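Local coordinates for putative sugar isomerase (Parabacteroides distasonis, PDB 3LMZ), which probably interconverts sugars as an isomerase built on a xylose isomerase-like TIM barrel, at residues 16-21 against 217-222; 35-40 against 71-76; 58-63 against 98-103; 90-95 against 119-124; 142-147 against 165-170. One frame throughout, in Å; residues are numbered along the deposited sequence.

In the fold
All five contacts lie outside the ring of parallel strands of the TIM barrel. Interaction 1 joins the start of the first strand to helix 212-221, late in the chain. Interactions 2, 3 and 4 link consecutive helices in the wall: 32-41 to 60-72, 60-72 to 88-101 and 88-101 to 115-125. Interactions 2 and 3 thus share helix 60-72, and interactions 3 and 4 share helix 88-101. Interaction 4 is the most buried, with an aromatic face inside and charged side chains outside. Interactions 2 and 3 also pair apolar packing with outer salt bridges. Interaction 1 adds a Met-aromatic contact. Interaction 5 lies across the barrel from interactions 2 and 3 and relies on neutral donors to aspartates.

Interaction 1. Residues 16-21 against 217-222; sequences NPFHLG and RMMREV
A Met-aromatic contact and an arginine grip join F18 and N16, at the entry to the first barrel strand, to M219 and R220 of helix 212-221. M219 is selenomethionine here. Its SE lies 4.5 Å from the centroid of the F18 ring, at an oblique angle. The methyl CE comes closer and touches ring atom CD2 at 3.5 Å. F18 CG sits between the backbone N and the carbonyl carbon (chi1 73°), on the side of the helix. The outer half of the contact is polar. R220 turns the NE side of its guanidinium to N16, and both donors end on one atom. NE reaches N16 OD1 at 2.9 Å, and R220 NH2 reaches the same OD1 at 3.0 Å. OD1 lies almost in the guanidinium plane. Both donors come from the same face of the amide, whose plane is only 21° from that of the guanidinium. N16 ND2 bonds to the S254 backbone oxygen and R220 NH1 to that of T257, so both groups are also tied to the C-terminal end of the chain. Between the two halves P17 packs its ring on the helix. Its CG lies 3.6 Å from M219 O, and its CD lies 4.0 Å from R220 CG. The arrangement belongs to the closing seam of a TIM barrel, where strand 19-22 pairs in parallel with strand 227-230, just after this helix.

Interaction 2. Residues 35-40 against 71-76; sequences TLKTLE and AAHKVT
A Schellman motif ends helix 60-72, and the residues around it, H73, K74 and V75, pack on L36, L39 and E40 of helix 32-41. These are consecutive outer helices of the TIM barrel. K74 is the C-prime residue, with positive phi; its N bonds to A71 O and V75 N to C70 O. The turn brings two donors to the carboxylate of E40. H73 ND1 gives a straight bond to E40 OE1, 2.8 Å long with an N-H...O angle of 167°. OE1 lies in the ring plane of H73, but the ring comes from above the carboxylate plane. K74 NZ meets the other oxygen, OE2, at 2.9 Å in a salt bridge on its anti lone pair. A water also links OE2 to A72 O. E40 CG is anti to the backbone N (chi1 -174°), and the extended chain carries the carboxylate to these donors. The rest is apolar. L36 CB lies 3.8 Å from H73 CG, and K37 CG lies 3.9 Å from H73 CE1. Deeper in, V75 divides its branches: CG1 meets L36 CD2 at 3.9 Å, and CG2 meets L39 CD2 at 3.9 Å. V75 also touches L47 of strand 46-49. With a histidine on one oxygen and a lysine on the other, E40 is probably ionised. Its charge would in turn favour a proton on H73, though the charge of that ring is not seen.

Interaction 3. Residues 58-63 against 98-103; sequences STDEQI and AKRVGV
R100, near the end of helix 88-101, reaches over to S58 and D60 at the start of helix 60-72, its neighbour in the outer wall of the TIM barrel. The hydrogen bonds come first. The guanidinium meets S58 O end-on with two nitrogens. R100 NH1 lies 2.9 Å from S58 O, nearly along the C=O axis, and R100 NH2 lies 2.8 Å from it. The carbonyl oxygen sits in the guanidinium plane. The chain of R100 bends at chi3 (66°), which turns NE off the line of the preceding carbons. The S58 hydroxyl is used elsewhere, in a bond with P55 O. One salt bridge adds charge: R100 NH2 also donates to D60 OD1 at 2.8 Å. These bonds fix the guanidinium edge-on to the helix start. That start is fixed by a capping box, in which Q62 N bonds to T59 OG1 and T59 N to Q62 OE1. The other helix ends in a Schellman motif with G102 at C-prime. Apolar packing comes last. I63 CD1 lies over one face of the guanidinium, offset toward its rim and 3.7 Å from NH2 of R100. The same methyl lies 4.2 Å from V101 CG2. I63 CG2 rests 4.0 Å from V101 CA. On the edge of the guanidinium a water accepts from R100 NE at 2.9 Å and donates to D60 OD1 at 2.8 Å.

Interaction 4. Residues 90-95 against 119-124; sequences EIDRAF and DKKVKE
Segments 90-95 and 119-124 are helical and run nearly parallel, 24° apart, with axes 10.8 Å apart and the CA atoms of F95 and K121 nearest each other. K121 fills the groove between them. Its CB stands over the centre of the F95 ring in a CH-pi contact, 3.5 Å from the ring centroid and 8° off the normal. The lysine then bends at chi2 (-77°), which turns CD away from the straight course. Its CG lies 3.9 Å from I91 CG2. K121 NZ ends among charges: it meets E124 OE1 at 2.9 Å and D92 OD1 at 3.2 Å, a salt-bridge network. A water joins NZ to D92 O. The hydroxyl of Y117 also bonds to D92 OD1. V122 adds its CG1 at 4.0 Å from F95 CZ. An alanine in place of F95 would probably open a gap under K121 CB and leave V122 CG1 without its ring neighbour. The contact is typical of consecutive helices in a TIM barrel wall. F95 and V122 both face inward onto Y129 of strand 128-132, I91 rests on M85 of strand 76-85, and Y125 of helix 115-125 meets the F95 ring.

Interaction 5. Residues 142-147 against 165-170; sequences PDATDV and GHDLRN
The planes of the D143 carboxylate and the N170 amide stand 83° apart, where the start of helix 144-151 meets the short helix 164-169 that follows strand 158-163 of the TIM barrel. N170 ND2 approaches D143 OD2 from above the carboxylate plane, at 3.0 Å. OD2 lies close to the amide plane. The bond is bent, with an N-H...O angle of 135°. A144 N donates to D167 OD1 at 3.0 Å, on the syn side but tilted out of the carboxylate plane. D143 is the N-cap of helix 144-151. Its CG lies between the backbone N and the carbonyl carbon (chi1 69°), and OD1 accepts from D146 N at 2.9 Å. One side chain caps its own helix with one oxygen and holds N170, just past helix 164-169, with the other. An alanine at D143 would probably leave D146 N without its cap and free the N170 amide to turn. Behind the contact, A144 touches M160 and L162 of strand 158-163. Nearby, H166 NE2 bonds to a citrate, probably from the crystallisation liquor. P142 adds looser packing, its CB 4.1 Å from N170 ND2. Closer in, the CB of A144 lies 3.6 Å from D167 OD1.

Interaction 1. Residues 16-21 against 217-222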
# COMPACT_ATOMS: atom_id res chain seq x y z
N ASN A 16 7.09 17.04 3.98
CA ASN A 16 5.90 17.53 3.28
C ASN A 16 5.09 18.40 4.20
O ASN A 16 5.04 18.18 5.39
CB ASN A 16 5.02 16.35 2.83
CG ASN A 16 5.72 15.48 1.79
OD1 ASN A 16 5.97 15.94 0.68
ND2 ASN A 16 6.02 14.21 2.13
N PRO A 17 4.45 19.44 3.66
CA PRO A 17 3.68 20.38 4.50
C PRO A 17 2.28 19.93 4.90
O PRO A 17 1.66 20.52 5.80
CB PRO A 17 3.56 21.61 3.61
CG PRO A 17 3.54 21.06 2.21
CD PRO A 17 4.48 19.84 2.24
N PHE A 18 1.74 19.00 4.12
CA PHE A 18 0.41 18.47 4.30
C PHE A 18 0.39 17.33 5.32
O PHE A 18 1.41 16.75 5.66
CB PHE A 18 -0.16 18.02 2.94
CG PHE A 18 0.46 16.76 2.43
CD1 PHE A 18 0.10 15.53 2.95
CD2 PHE A 18 1.43 16.79 1.49
CE1 PHE A 18 0.70 14.36 2.53
CE2 PHE A 18 2.05 15.52 1.05
CZ PHE A 18 1.65 14.39 1.58
N HIS A 19 -0.82 16.96 5.74
CA HIS A 19 -1.04 15.87 6.68
C HIS A 19 -1.94 14.81 6.02
O HIS A 19 -2.97 15.12 5.42
CB HIS A 19 -1.72 16.40 7.91
CG HIS A 19 -1.03 17.57 8.51
ND1 HIS A 19 0.06 17.42 9.33
CD2 HIS A 19 -1.25 18.91 8.39
CE1 HIS A 19 0.47 18.61 9.71
NE2 HIS A 19 -0.29 19.53 9.16
N LEU A 20 -1.58 13.54 6.15
CA LEU A 20 -2.35 12.43 5.65
C LEU A 20 -3.54 12.13 6.58
O LEU A 20 -3.38 11.95 7.80
CB LEU A 20 -1.46 11.18 5.55
CG LEU A 20 -2.10 9.91 5.00
CD1 LEU A 20 -2.72 10.11 3.61
CD2 LEU A 20 -1.09 8.76 4.88
N GLY A 21 -4.72 12.04 5.98
CA GLY A 21 -5.92 11.69 6.74
C GLY A 21 -6.82 10.74 5.99
O GLY A 21 -6.49 10.24 4.91
N ARG A 217 4.70 17.56 -5.40
CA ARG A 217 5.59 18.67 -5.65
C ARG A 217 4.84 19.99 -5.59
O ARG A 217 5.36 20.99 -5.08
CB ARG A 217 6.28 18.52 -7.01
CG ARG A 217 7.35 17.47 -7.06
CD ARG A 217 8.05 17.47 -8.43
NE ARG A 217 8.56 16.14 -8.67
CZ ARG A 217 8.01 15.24 -9.49
NH1 ARG A 217 6.95 15.53 -10.26
NH2 ARG A 217 8.58 14.05 -9.58
N MSE A 218 3.62 20.02 -6.12
CA MSE A 218 2.84 21.24 -6.12
C MSE A 218 2.41 21.67 -4.73
O MSE A 218 2.34 22.88 -4.40
CB MSE A 218 1.62 21.15 -7.06
CG MSE A 218 0.90 22.48 -7.24
SE MSE A 218 1.98 23.94 -7.87
CE MSE A 218 2.38 23.28 -9.65
N MSE A 219 2.11 20.70 -3.89
CA MSE A 219 1.73 21.03 -2.51
C MSE A 219 2.88 21.67 -1.75
O MSE A 219 2.67 22.55 -0.93
CB MSE A 219 1.15 19.83 -1.75
CG MSE A 219 -0.21 19.35 -2.28
SE MSE A 219 -1.04 17.97 -1.22
CE MSE A 219 0.14 16.55 -1.80
N ARG A 220 4.08 21.17 -2.04
CA ARG A 220 5.29 21.80 -1.50
C ARG A 220 5.44 23.22 -2.07
O ARG A 220 5.70 24.17 -1.34
CB ARG A 220 6.51 20.97 -1.81
CG ARG A 220 6.59 19.66 -1.10
CD ARG A 220 7.73 18.81 -1.64
NE ARG A 220 7.63 17.45 -1.14
CZ ARG A 220 8.30 16.44 -1.67
NH1 ARG A 220 9.12 16.69 -2.69
NH2 ARG A 220 8.15 15.21 -1.17
N GLU A 221 5.23 23.37 -3.37
CA GLU A 221 5.43 24.66 -4.04
C GLU A 221 4.47 25.74 -3.51
O GLU A 221 4.91 26.91 -3.35
CB GLU A 221 5.34 24.49 -5.56
CG GLU A 221 5.24 25.78 -6.34
CD GLU A 221 5.11 25.58 -7.85
OE1 GLU A 221 5.63 24.56 -8.37
OE2 GLU A 221 4.48 26.45 -8.51
N VAL A 222 3.20 25.38 -3.24
CA VAL A 222 2.22 26.36 -2.74
C VAL A 222 2.09 26.33 -1.24
O VAL A 222 1.29 27.09 -0.67
CB VAL A 222 0.82 26.13 -3.38
CG1 VAL A 222 0.87 26.19 -4.93
CG2 VAL A 222 0.21 24.84 -2.88

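Interaction 2. Residues 35-40 against 71-76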
# COMPACT_ATOMS: atom_id res chain seq x y z
N THR A 35 -13.43 1.87 11.98
CA THR A 35 -12.71 2.98 11.31
C THR A 35 -11.45 3.35 12.07
O THR A 35 -10.39 3.41 11.50
CB THR A 35 -13.69 4.19 11.24
OG1 THR A 35 -14.83 3.84 10.45
CG2 THR A 35 -12.91 5.43 10.62
N LEU A 36 -11.55 3.59 13.38
CA LEU A 36 -10.39 4.03 14.16
C LEU A 36 -9.32 2.92 14.23
O LEU A 36 -8.14 3.21 14.16
CB LEU A 36 -10.82 4.48 15.56
CG LEU A 36 -11.68 5.74 15.61
CD1 LEU A 36 -12.16 5.95 17.06
CD2 LEU A 36 -10.94 6.93 15.06
N LYS A 37 -9.72 1.68 14.39
CA LYS A 37 -8.78 0.59 14.42
C LYS A 37 -7.99 0.49 13.09
O LYS A 37 -6.77 0.24 13.06
CB LYS A 37 -9.51 -0.71 14.76
CG LYS A 37 -9.79 -0.77 16.27
CD LYS A 37 -10.71 -1.93 16.71
CE LYS A 37 -11.01 -1.86 18.25
NZ LYS A 37 -12.16 -2.78 18.60
N THR A 38 -8.71 0.70 11.97
CA THR A 38 -8.07 0.66 10.70
C THR A 38 -7.09 1.80 10.57
O THR A 38 -5.95 1.60 10.12
CB THR A 38 -9.11 0.64 9.55
OG1 THR A 38 -10.06 -0.40 9.79
CG2 THR A 38 -8.47 0.53 8.20
N LEU A 39 -7.49 3.04 10.89
CA LEU A 39 -6.52 4.15 10.83
C LEU A 39 -5.29 3.88 11.70
O LEU A 39 -4.17 4.18 11.31
CB LEU A 39 -7.16 5.50 11.26
CG LEU A 39 -7.90 6.31 10.17
CD1 LEU A 39 -9.03 5.55 9.54
CD2 LEU A 39 -8.39 7.61 10.79
N GLU A 40 -5.52 3.40 12.90
CA GLU A 40 -4.45 3.11 13.85
C GLU A 40 -3.42 2.15 13.20
O GLU A 40 -2.22 2.36 13.25
CB GLU A 40 -5.00 2.51 15.15
CG GLU A 40 -4.04 2.29 16.25
CD GLU A 40 -4.77 1.89 17.52
OE1 GLU A 40 -5.77 1.15 17.44
OE2 GLU A 40 -4.33 2.28 18.63
N ALA A 71 -8.72 9.67 20.49
CA ALA A 71 -7.40 9.85 21.11
C ALA A 71 -6.79 8.50 21.49
O ALA A 71 -5.59 8.30 21.36
CB ALA A 71 -7.52 10.73 22.29
N ALA A 72 -7.62 7.58 21.98
CA ALA A 72 -7.12 6.26 22.34
C ALA A 72 -6.49 5.50 21.15
O ALA A 72 -5.69 4.58 21.36
CB ALA A 72 -8.20 5.45 22.96
N HIS A 73 -6.95 5.83 19.94
CA HIS A 73 -6.41 5.28 18.72
C HIS A 73 -5.47 6.21 17.99
O HIS A 73 -5.14 5.99 16.83
CB HIS A 73 -7.58 4.83 17.80
CG HIS A 73 -8.40 3.75 18.42
ND1 HIS A 73 -8.03 2.42 18.40
CD2 HIS A 73 -9.50 3.83 19.19
CE1 HIS A 73 -8.92 1.72 19.10
NE2 HIS A 73 -9.83 2.55 19.57
N LYS A 74 -5.04 7.27 18.68
CA LYS A 74 -4.08 8.24 18.15
C LYS A 74 -4.61 8.91 16.89
O LYS A 74 -3.83 9.29 16.03
CB LYS A 74 -2.68 7.60 17.95
CG LYS A 74 -2.13 7.18 19.35
CD LYS A 74 -1.49 5.90 19.37
CE LYS A 74 -2.44 4.70 19.28
NZ LYS A 74 -1.68 3.41 19.14
N VAL A 75 -5.90 9.22 16.91
CA VAL A 75 -6.57 9.94 15.83
C VAL A 75 -7.20 11.22 16.35
O VAL A 75 -7.75 11.26 17.42
CB VAL A 75 -7.70 9.06 15.18
CG1 VAL A 75 -8.55 9.83 14.19
CG2 VAL A 75 -7.07 7.77 14.50
N THR A 76 -7.05 12.26 15.55
CA THR A 76 -7.67 13.58 15.72
C THR A 76 -8.76 13.76 14.66
O THR A 76 -8.49 13.65 13.43
CB THR A 76 -6.61 14.71 15.56
OG1 THR A 76 -5.63 14.57 16.61
CG2 THR A 76 -7.30 16.08 15.65
O HOH W 1 -5.26 1.99 20.98

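Interaction 3. Residues 58-63 against 98-103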
# COMPACT_ATOMS: atom_id res chain seq x y z
N SER A 58 -25.66 14.68 18.64
CA SER A 58 -24.98 14.01 19.72
C SER A 58 -24.90 14.91 20.95
O SER A 58 -24.78 16.15 20.82
CB SER A 58 -23.58 13.51 19.29
OG SER A 58 -23.67 12.56 18.26
N THR A 59 -25.01 14.32 22.13
CA THR A 59 -24.92 15.09 23.36
C THR A 59 -23.50 15.52 23.65
O THR A 59 -22.52 14.96 23.10
CB THR A 59 -25.44 14.26 24.59
OG1 THR A 59 -24.50 13.20 24.81
CG2 THR A 59 -26.84 13.70 24.38
N ASP A 60 -23.36 16.43 24.60
CA ASP A 60 -22.00 16.85 25.01
C ASP A 60 -21.19 15.64 25.46
O ASP A 60 -20.00 15.49 25.12
CB ASP A 60 -22.02 17.90 26.10
CG ASP A 60 -22.54 19.24 25.66
OD1 ASP A 60 -22.81 19.43 24.48
OD2 ASP A 60 -22.65 20.12 26.53
N GLU A 61 -21.82 14.76 26.24
CA GLU A 61 -21.15 13.56 26.75
C GLU A 61 -20.76 12.65 25.60
O GLU A 61 -19.63 12.10 25.56
CB GLU A 61 -22.04 12.84 27.78
CG GLU A 61 -21.37 11.61 28.33
CD GLU A 61 -22.06 11.04 29.54
OE1 GLU A 61 -22.28 11.78 30.51
OE2 GLU A 61 -22.36 9.80 29.54
N GLN A 62 -21.66 12.45 24.63
CA GLN A 62 -21.31 11.66 23.44
C GLN A 62 -20.14 12.23 22.64
O GLN A 62 -19.32 11.49 22.13
CB GLN A 62 -22.53 11.46 22.54
CG GLN A 62 -23.57 10.49 23.12
CD GLN A 62 -24.80 10.41 22.20
OE1 GLN A 62 -25.29 11.44 21.71
NE2 GLN A 62 -25.33 9.21 22.04
N ILE A 63 -20.09 13.56 22.53
CA ILE A 63 -18.95 14.24 21.88
C ILE A 63 -17.65 14.00 22.62
O ILE A 63 -16.64 13.66 22.01
CB ILE A 63 -19.25 15.74 21.60
CG1 ILE A 63 -20.40 15.81 20.60
CG2 ILE A 63 -18.03 16.47 21.09
CD1 ILE A 63 -20.97 17.20 20.45
N ALA A 98 -20.14 22.10 14.48
CA ALA A 98 -18.69 22.24 14.42
C ALA A 98 -18.09 22.83 15.71
O ALA A 98 -17.08 22.41 16.21
CB ALA A 98 -18.27 23.03 13.23
N LYS A 99 -18.77 23.86 16.22
CA LYS A 99 -18.28 24.51 17.43
C LYS A 99 -18.31 23.54 18.61
O LYS A 99 -17.38 23.48 19.42
CB LYS A 99 -19.13 25.76 17.73
CG LYS A 99 -18.71 26.52 18.99
CD LYS A 99 -19.37 27.89 19.10
CE LYS A 99 -18.93 28.63 20.35
NZ LYS A 99 -19.57 29.98 20.45
N ARG A 100 -19.42 22.80 18.71
CA ARG A 100 -19.57 21.83 19.81
C ARG A 100 -18.52 20.70 19.74
O ARG A 100 -18.10 20.18 20.74
CB ARG A 100 -20.96 21.23 19.79
CG ARG A 100 -22.07 22.22 20.16
CD ARG A 100 -23.50 21.65 20.16
NE ARG A 100 -23.65 20.65 21.19
CZ ARG A 100 -23.96 19.35 21.01
NH1 ARG A 100 -24.29 18.87 19.79
NH2 ARG A 100 -23.99 18.57 22.07
N VAL A 101 -18.14 20.32 18.53
CA VAL A 101 -17.20 19.22 18.27
C VAL A 101 -15.77 19.75 18.40
O VAL A 101 -14.84 18.98 18.53
CB VAL A 101 -17.46 18.58 16.85
CG1 VAL A 101 -16.42 17.54 16.47
CG2 VAL A 101 -18.83 17.89 16.87
N GLY A 102 -15.58 21.08 18.40
CA GLY A 102 -14.26 21.69 18.60
C GLY A 102 -13.38 21.77 17.37
O GLY A 102 -12.17 21.76 17.50
N VAL A 103 -13.97 21.76 16.16
CA VAL A 103 -13.21 21.96 14.92
C VAL A 103 -13.42 23.39 14.37
O VAL A 103 -14.34 24.10 14.81
CB VAL A 103 -13.55 20.92 13.85
CG1 VAL A 103 -13.21 19.52 14.37
CG2 VAL A 103 -14.98 21.04 13.38
O HOH W 2 -23.44 22.08 23.72

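Interaction 4. Residues 90-95 against 119-124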
# COMPACT_ATOMS: atom_id res chain seq x y z
N GLU A 90 -30.17 24.42 8.19
CA GLU A 90 -29.13 23.39 8.14
C GLU A 90 -27.75 23.99 8.33
O GLU A 90 -26.88 23.36 8.91
CB GLU A 90 -29.24 22.60 6.81
CG GLU A 90 -30.46 21.68 6.80
CD GLU A 90 -30.60 20.85 5.51
OE1 GLU A 90 -29.69 20.85 4.65
OE2 GLU A 90 -31.64 20.12 5.39
N ILE A 91 -27.54 25.17 7.76
CA ILE A 91 -26.27 25.86 7.90
C ILE A 91 -26.07 26.21 9.38
O ILE A 91 -25.00 26.04 9.97
CB ILE A 91 -26.15 27.04 6.99
CG1 ILE A 91 -26.27 26.59 5.53
CG2 ILE A 91 -24.78 27.79 7.25
CD1 ILE A 91 -26.39 27.73 4.55
N ASP A 92 -27.11 26.79 9.98
CA ASP A 92 -27.06 27.13 11.42
C ASP A 92 -26.68 25.91 12.25
O ASP A 92 -25.84 25.99 13.19
CB ASP A 92 -28.43 27.63 11.95
CG ASP A 92 -28.83 29.00 11.45
OD1 ASP A 92 -27.99 29.75 10.94
OD2 ASP A 92 -30.04 29.33 11.57
N ARG A 93 -27.35 24.80 11.99
CA ARG A 93 -27.07 23.57 12.72
C ARG A 93 -25.64 23.04 12.50
O ARG A 93 -24.98 22.57 13.46
CB ARG A 93 -28.10 22.50 12.43
CG ARG A 93 -29.42 22.86 13.07
CD ARG A 93 -30.49 21.90 12.78
NE ARG A 93 -31.70 22.30 13.48
CZ ARG A 93 -32.85 21.64 13.41
NH1 ARG A 93 -32.94 20.55 12.66
NH2 ARG A 93 -33.91 22.10 14.08
N ALA A 94 -25.14 23.16 11.26
CA ALA A 94 -23.78 22.66 10.96
C ALA A 94 -22.68 23.47 11.66
O ALA A 94 -21.73 22.91 12.14
CB ALA A 94 -23.57 22.66 9.44
N PHE A 95 -22.85 24.80 11.71
CA PHE A 95 -21.85 25.65 12.34
C PHE A 95 -21.90 25.39 13.85
O PHE A 95 -20.85 25.32 14.49
CB PHE A 95 -22.05 27.12 11.95
CG PHE A 95 -21.36 27.51 10.70
CD1 PHE A 95 -21.91 27.19 9.49
CD2 PHE A 95 -20.14 28.15 10.73
CE1 PHE A 95 -21.26 27.55 8.32
CE2 PHE A 95 -19.49 28.52 9.57
CZ PHE A 95 -20.05 28.19 8.34
N ASP A 119 -21.15 32.87 4.04
CA ASP A 119 -20.31 34.05 4.27
C ASP A 119 -20.57 34.69 5.63
O ASP A 119 -19.66 34.93 6.45
CB ASP A 119 -20.44 35.04 3.12
CG ASP A 119 -19.47 36.18 3.21
OD1 ASP A 119 -19.66 37.04 4.12
OD2 ASP A 119 -18.63 36.31 2.31
N LYS A 120 -21.85 34.95 5.93
CA LYS A 120 -22.27 35.47 7.23
C LYS A 120 -21.79 34.56 8.37
O LYS A 120 -21.26 35.03 9.40
CB LYS A 120 -23.82 35.57 7.28
CG LYS A 120 -24.38 36.23 8.48
CD LYS A 120 -25.91 36.11 8.54
CE LYS A 120 -26.58 37.37 8.32
NZ LYS A 120 -28.07 37.20 8.46
N LYS A 121 -21.90 33.24 8.19
CA LYS A 121 -21.58 32.30 9.26
C LYS A 121 -20.06 32.13 9.47
O LYS A 121 -19.62 32.09 10.63
CB LYS A 121 -22.28 30.95 9.01
CG LYS A 121 -23.80 31.02 9.27
CD LYS A 121 -24.08 31.00 10.79
CE LYS A 121 -25.49 31.32 11.18
NZ LYS A 121 -25.68 31.09 12.67
N VAL A 122 -19.26 32.19 8.40
CA VAL A 122 -17.84 32.13 8.61
C VAL A 122 -17.38 33.37 9.36
O VAL A 122 -16.45 33.25 10.18
CB VAL A 122 -16.93 31.88 7.34
CG1 VAL A 122 -17.24 30.55 6.65
CG2 VAL A 122 -17.03 32.98 6.33
N LYS A 123 -18.03 34.54 9.17
CA LYS A 123 -17.69 35.74 9.94
C LYS A 123 -18.06 35.61 11.41
O LYS A 123 -17.33 36.02 12.30
CB LYS A 123 -18.39 36.95 9.32
CG LYS A 123 -17.76 37.37 7.99
CD LYS A 123 -18.55 38.50 7.32
CE LYS A 123 -17.77 39.21 6.22
NZ LYS A 123 -17.35 38.33 5.04
N GLU A 124 -19.23 35.02 11.67
CA GLU A 124 -19.74 34.86 13.01
C GLU A 124 -18.87 33.92 13.82
O GLU A 124 -18.60 34.15 15.02
CB GLU A 124 -21.18 34.34 12.95
CG GLU A 124 -21.76 34.06 14.30
CD GLU A 124 -23.14 33.47 14.30
OE1 GLU A 124 -23.69 33.18 13.21
OE2 GLU A 124 -23.70 33.25 15.41
O HOH W 3 -25.22 28.62 13.90

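Interaction 5. Residues 142-147 against 165-170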
# COMPACT_ATOMS: atom_id res chain seq x y z
N PRO A 142 -19.21 21.18 -10.07
CA PRO A 142 -18.58 20.04 -10.74
C PRO A 142 -17.08 19.99 -10.62
O PRO A 142 -16.51 18.87 -10.62
CB PRO A 142 -18.97 20.22 -12.22
CG PRO A 142 -19.34 21.63 -12.37
CD PRO A 142 -19.83 22.12 -11.01
N ASP A 143 -16.43 21.16 -10.53
CA ASP A 143 -14.98 21.20 -10.53
C ASP A 143 -14.38 22.39 -9.73
O ASP A 143 -15.11 23.25 -9.21
CB ASP A 143 -14.43 21.14 -11.97
CG ASP A 143 -14.73 22.42 -12.80
OD1 ASP A 143 -15.20 23.44 -12.25
OD2 ASP A 143 -14.51 22.35 -14.06
N ALA A 144 -13.06 22.48 -9.68
CA ALA A 144 -12.40 23.45 -8.84
C ALA A 144 -12.69 24.86 -9.38
O ALA A 144 -12.95 25.78 -8.59
CB ALA A 144 -10.92 23.18 -8.84
N THR A 145 -12.72 25.03 -10.71
CA THR A 145 -12.99 26.35 -11.30
C THR A 145 -14.35 26.86 -10.91
O THR A 145 -14.52 28.04 -10.61
CB THR A 145 -12.90 26.30 -12.82
OG1 THR A 145 -11.57 25.88 -13.17
CG2 THR A 145 -13.28 27.68 -13.45
N ASP A 146 -15.33 25.96 -10.87
CA ASP A 146 -16.68 26.38 -10.49
C ASP A 146 -16.74 26.84 -9.03
O ASP A 146 -17.40 27.83 -8.73
CB ASP A 146 -17.69 25.27 -10.67
CG ASP A 146 -19.11 25.75 -10.45
OD1 ASP A 146 -19.59 26.53 -11.32
OD2 ASP A 146 -19.73 25.41 -9.43
N VAL A 147 -16.01 26.21 -8.14
CA VAL A 147 -15.98 26.64 -6.76
C VAL A 147 -15.27 27.94 -6.66
O VAL A 147 -15.79 28.87 -6.00
CB VAL A 147 -15.33 25.62 -5.82
CG1 VAL A 147 -15.28 26.19 -4.38
CG2 VAL A 147 -16.10 24.32 -5.84
N GLY A 165 -9.82 13.43 -7.82
CA GLY A 165 -10.43 12.45 -8.70
C GLY A 165 -11.59 13.03 -9.46
O GLY A 165 -11.71 12.89 -10.70
N HIS A 166 -12.50 13.68 -8.75
CA HIS A 166 -13.62 14.32 -9.43
C HIS A 166 -13.19 15.46 -10.36
O HIS A 166 -13.78 15.62 -11.44
CB HIS A 166 -14.65 14.82 -8.43
CG HIS A 166 -15.39 13.72 -7.76
ND1 HIS A 166 -15.77 12.57 -8.44
CD2 HIS A 166 -15.84 13.59 -6.49
CE1 HIS A 166 -16.42 11.78 -7.60
NE2 HIS A 166 -16.46 12.36 -6.42
N ASP A 167 -12.17 16.19 -9.98
CA ASP A 167 -11.65 17.25 -10.84
C ASP A 167 -11.14 16.64 -12.17
O ASP A 167 -11.46 17.14 -13.23
CB ASP A 167 -10.55 18.02 -10.11
CG ASP A 167 -10.40 19.49 -10.56
OD1 ASP A 167 -11.40 20.21 -10.73
OD2 ASP A 167 -9.21 19.88 -10.65
N LEU A 168 -10.34 15.57 -12.08
CA LEU A 168 -9.78 14.97 -13.26
C LEU A 168 -10.91 14.39 -14.12
O LEU A 168 -10.88 14.48 -15.35
CB LEU A 168 -8.71 13.95 -12.98
CG LEU A 168 -7.84 13.46 -14.17
CD1 LEU A 168 -6.75 14.45 -14.55
CD2 LEU A 168 -7.18 12.09 -13.89
N ARG A 169 -11.93 13.79 -13.49
CA ARG A 169 -13.07 13.23 -14.24
C ARG A 169 -13.87 14.31 -14.95
O ARG A 169 -14.52 13.99 -15.98
CB ARG A 169 -13.98 12.43 -13.34
CG ARG A 169 -13.34 11.12 -12.91
CD ARG A 169 -14.25 10.36 -11.92
NE ARG A 169 -15.53 10.06 -12.53
CZ ARG A 169 -16.70 10.64 -12.20
NH1 ARG A 169 -16.78 11.53 -11.25
NH2 ARG A 169 -17.81 10.29 -12.86
N ASN A 170 -13.83 15.54 -14.46
CA ASN A 170 -14.43 16.65 -15.17
C ASN A 170 -13.54 17.17 -16.32
O ASN A 170 -13.94 18.17 -16.97
CB ASN A 170 -14.82 17.81 -14.25
CG ASN A 170 -16.04 18.55 -14.76
OD1 ASN A 170 -17.07 17.93 -15.06
ND2 ASN A 170 -15.92 19.87 -14.89
O HOH W 4 -11.41 23.10 -12.63